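Local coordinates for protein ascorbate-specific PTS system EIIA component (PDB 2OQT) that probably serves as the phosphorylatable IIA component of a sugar phosphotransferase system, passing on phosphoryl groups during uptake and phosphorylation of ascorbate, at residues I35-V40 with V76-F81. Residues are numbered along the deposited sequence; the frame is centred on the assembly and turned at random.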
loop_
_atom_site.group_PDB
_atom_site.type_symbol
_atom_site.label_atom_id
_atom_site.label_comp_id
_atom_site.label_asym_id
_atom_site.label_seq_id
_atom_site.Cartn_x
_atom_site.Cartn_y
_atom_site.Cartn_z
ATOM N N ILE A 35 8.361 -3.323 -8.025
ATOM C CA ILE A 35 9.044 -4.030 -9.070
ATOM C C ILE A 35 9.989 -3.028 -9.737
ATOM O O ILE A 35 11.127 -3.316 -9.876
ATOM C CB ILE A 35 8.043 -4.649 -10.061
ATOM C CG1 ILE A 35 7.349 -5.826 -9.360
ATOM C CG2 ILE A 35 8.809 -5.107 -11.326
ATOM C CD1 ILE A 35 5.946 -6.166 -9.853
ATOM N N ASP A 36 9.506 -1.832 -10.075
ATOM C CA ASP A 36 10.386 -0.702 -10.424
ATOM C C ASP A 36 11.650 -0.555 -9.556
ATOM O O ASP A 36 12.717 -0.277 -10.088
ATOM C CB ASP A 36 9.630 0.644 -10.449
ATOM C CG ASP A 36 8.535 0.711 -11.563
ATOM O OD1 ASP A 36 8.643 0.002 -12.613
ATOM O OD2 ASP A 36 7.563 1.489 -11.374
ATOM N N SER A 37 11.549 -0.709 -8.235
ATOM C CA SER A 37 12.692 -0.444 -7.381
ATOM C C SER A 37 13.467 -1.737 -7.102
ATOM O O SER A 37 14.383 -1.778 -6.269
ATOM C CB SER A 37 12.228 0.227 -6.102
ATOM O OG SER A 37 11.367 -0.610 -5.314
ATOM N N LYS A 38 13.108 -2.771 -7.850
ATOM C CA LYS A 38 13.551 -4.157 -7.611
ATOM C C LYS A 38 13.418 -4.723 -6.167
ATOM O O LYS A 38 14.156 -5.640 -5.810
ATOM C CB LYS A 38 14.967 -4.467 -8.183
ATOM C CG LYS A 38 15.582 -3.554 -9.294
ATOM C CD LYS A 38 14.857 -3.564 -10.652
ATOM C CE LYS A 38 15.429 -4.599 -11.686
ATOM N NZ LYS A 38 16.903 -4.905 -11.617
ATOM N N ALA A 39 12.457 -4.238 -5.365
ATOM C CA ALA A 39 12.227 -4.824 -4.019
ATOM C C ALA A 39 11.497 -6.167 -4.124
ATOM O O ALA A 39 11.758 -7.066 -3.329
ATOM C CB ALA A 39 11.455 -3.863 -3.114
ATOM N N VAL A 40 10.564 -6.262 -5.097
ATOM C CA VAL A 40 9.820 -7.478 -5.409
ATOM C C VAL A 40 9.790 -7.783 -6.913
ATOM O O VAL A 40 10.140 -6.959 -7.751
ATOM C CB VAL A 40 8.351 -7.466 -4.877
ATOM C CG1 VAL A 40 8.292 -7.011 -3.430
ATOM C CG2 VAL A 40 7.398 -6.595 -5.773
ATOM N N VAL A 76 9.847 -11.649 -3.015
ATOM C CA VAL A 76 10.322 -10.561 -2.141
ATOM C C VAL A 76 11.809 -10.614 -1.851
ATOM O O VAL A 76 12.275 -11.594 -1.307
ATOM C CB VAL A 76 9.516 -10.536 -0.785
ATOM C CG1 VAL A 76 10.007 -9.403 0.117
ATOM C CG2 VAL A 76 7.989 -10.415 -1.031
ATOM N N ASN A 77 12.591 -9.589 -2.201
ATOM C CA ASN A 77 14.031 -9.622 -1.836
ATOM C C ASN A 77 14.340 -8.749 -0.627
ATOM O O ASN A 77 15.335 -8.996 0.098
ATOM C CB ASN A 77 14.992 -9.352 -3.027
ATOM C CG ASN A 77 16.533 -9.601 -2.672
ATOM O OD1 ASN A 77 16.986 -10.713 -2.240
ATOM N ND2 ASN A 77 17.328 -8.558 -2.874
ATOM N N ARG A 78 13.448 -7.788 -0.377
ATOM C CA ARG A 78 13.717 -6.668 0.492
ATOM C C ARG A 78 12.415 -6.086 1.046
ATOM O O ARG A 78 11.422 -5.893 0.292
ATOM C CB ARG A 78 14.442 -5.599 -0.331
ATOM C CG ARG A 78 14.721 -4.273 0.374
ATOM C CD ARG A 78 15.656 -3.405 -0.477
ATOM N NE ARG A 78 14.990 -2.551 -1.477
ATOM C CZ ARG A 78 15.165 -2.645 -2.803
ATOM N NH1 ARG A 78 15.937 -3.602 -3.317
ATOM N NH2 ARG A 78 14.537 -1.793 -3.627
ATOM N N ASN A 79 12.421 -5.802 2.358
ATOM C CA ASN A 79 11.308 -5.067 2.978
ATOM C C ASN A 79 11.134 -3.675 2.355
ATOM O O ASN A 79 12.119 -2.913 2.123
ATOM C CB ASN A 79 11.431 -4.978 4.494
ATOM C CG ASN A 79 11.627 -6.345 5.179
ATOM O OD1 ASN A 79 12.213 -6.386 6.248
ATOM N ND2 ASN A 79 11.175 -7.449 4.565
ATOM N N ALA A 80 9.876 -3.365 2.058
ATOM C CA ALA A 80 9.524 -2.185 1.269
ATOM C C ALA A 80 8.077 -1.879 1.505
ATOM O O ALA A 80 7.304 -2.756 1.929
ATOM C CB ALA A 80 9.746 -2.450 -0.212
ATOM N N PHE A 81 7.755 -0.611 1.277
ATOM C CA PHE A 81 6.414 -0.108 1.193
ATOM C C PHE A 81 6.328 0.605 -0.139
ATOM O O PHE A 81 7.329 1.161 -0.622
ATOM C CB PHE A 81 6.107 0.937 2.255
ATOM C CG PHE A 81 5.932 0.393 3.664
ATOM C CD1 PHE A 81 4.792 -0.357 4.015
ATOM C CD2 PHE A 81 6.881 0.697 4.667
ATOM C CE1 PHE A 81 4.623 -0.827 5.352
ATOM C CE2 PHE A 81 6.731 0.239 5.990
ATOM C CZ PHE A 81 5.591 -0.526 6.337
#
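Backbone hydrogen bonds and one arginine side chain join the turn S37–V40, which leads from helix 23-36 into helix 42-55, to the segment V76–N79 that runs into strand 80-86. The evidence for a main-chain link is at A39 O, which accepts N77 N at 2.9 Å in a nearly straight bond (N-H...O 165°) and R78 N in a weak one at 3.5 Å. A single beta bridge pairs V40 with V76. The two valine side chains run alongside each other in the same direction, V40 CG1 4.2 Å from V76 CG2.

R78 makes the second link. Its chain starts with CG anti to the backbone N (chi1 175°) and bends at chi3 (87°), which sets NE off the extended line. Beyond it, one face of the guanidinium rests on A39, with CA displaced toward its rim and CB 3.7 Å from NH2. In the plane of the group, NH2 donates to S37 O at 2.6 Å, approaching from above the carbonyl plane. N11 OD1 accepts from the same NH2 and also bonds S37 OG, tying the loop after helix 4-10 into this cluster.

Deeper in, A39 CB meets A80 CB at 3.7 Å, and L34 of helix 23-36 touches both V40 and A80. This is a polar, bridge-type junction, with small alanine and valine contacts, between a helix-to-helix turn and the lead-in to a strand of the mixed sheet, within the alpha/beta fold of the PTS EIIA type-2 family.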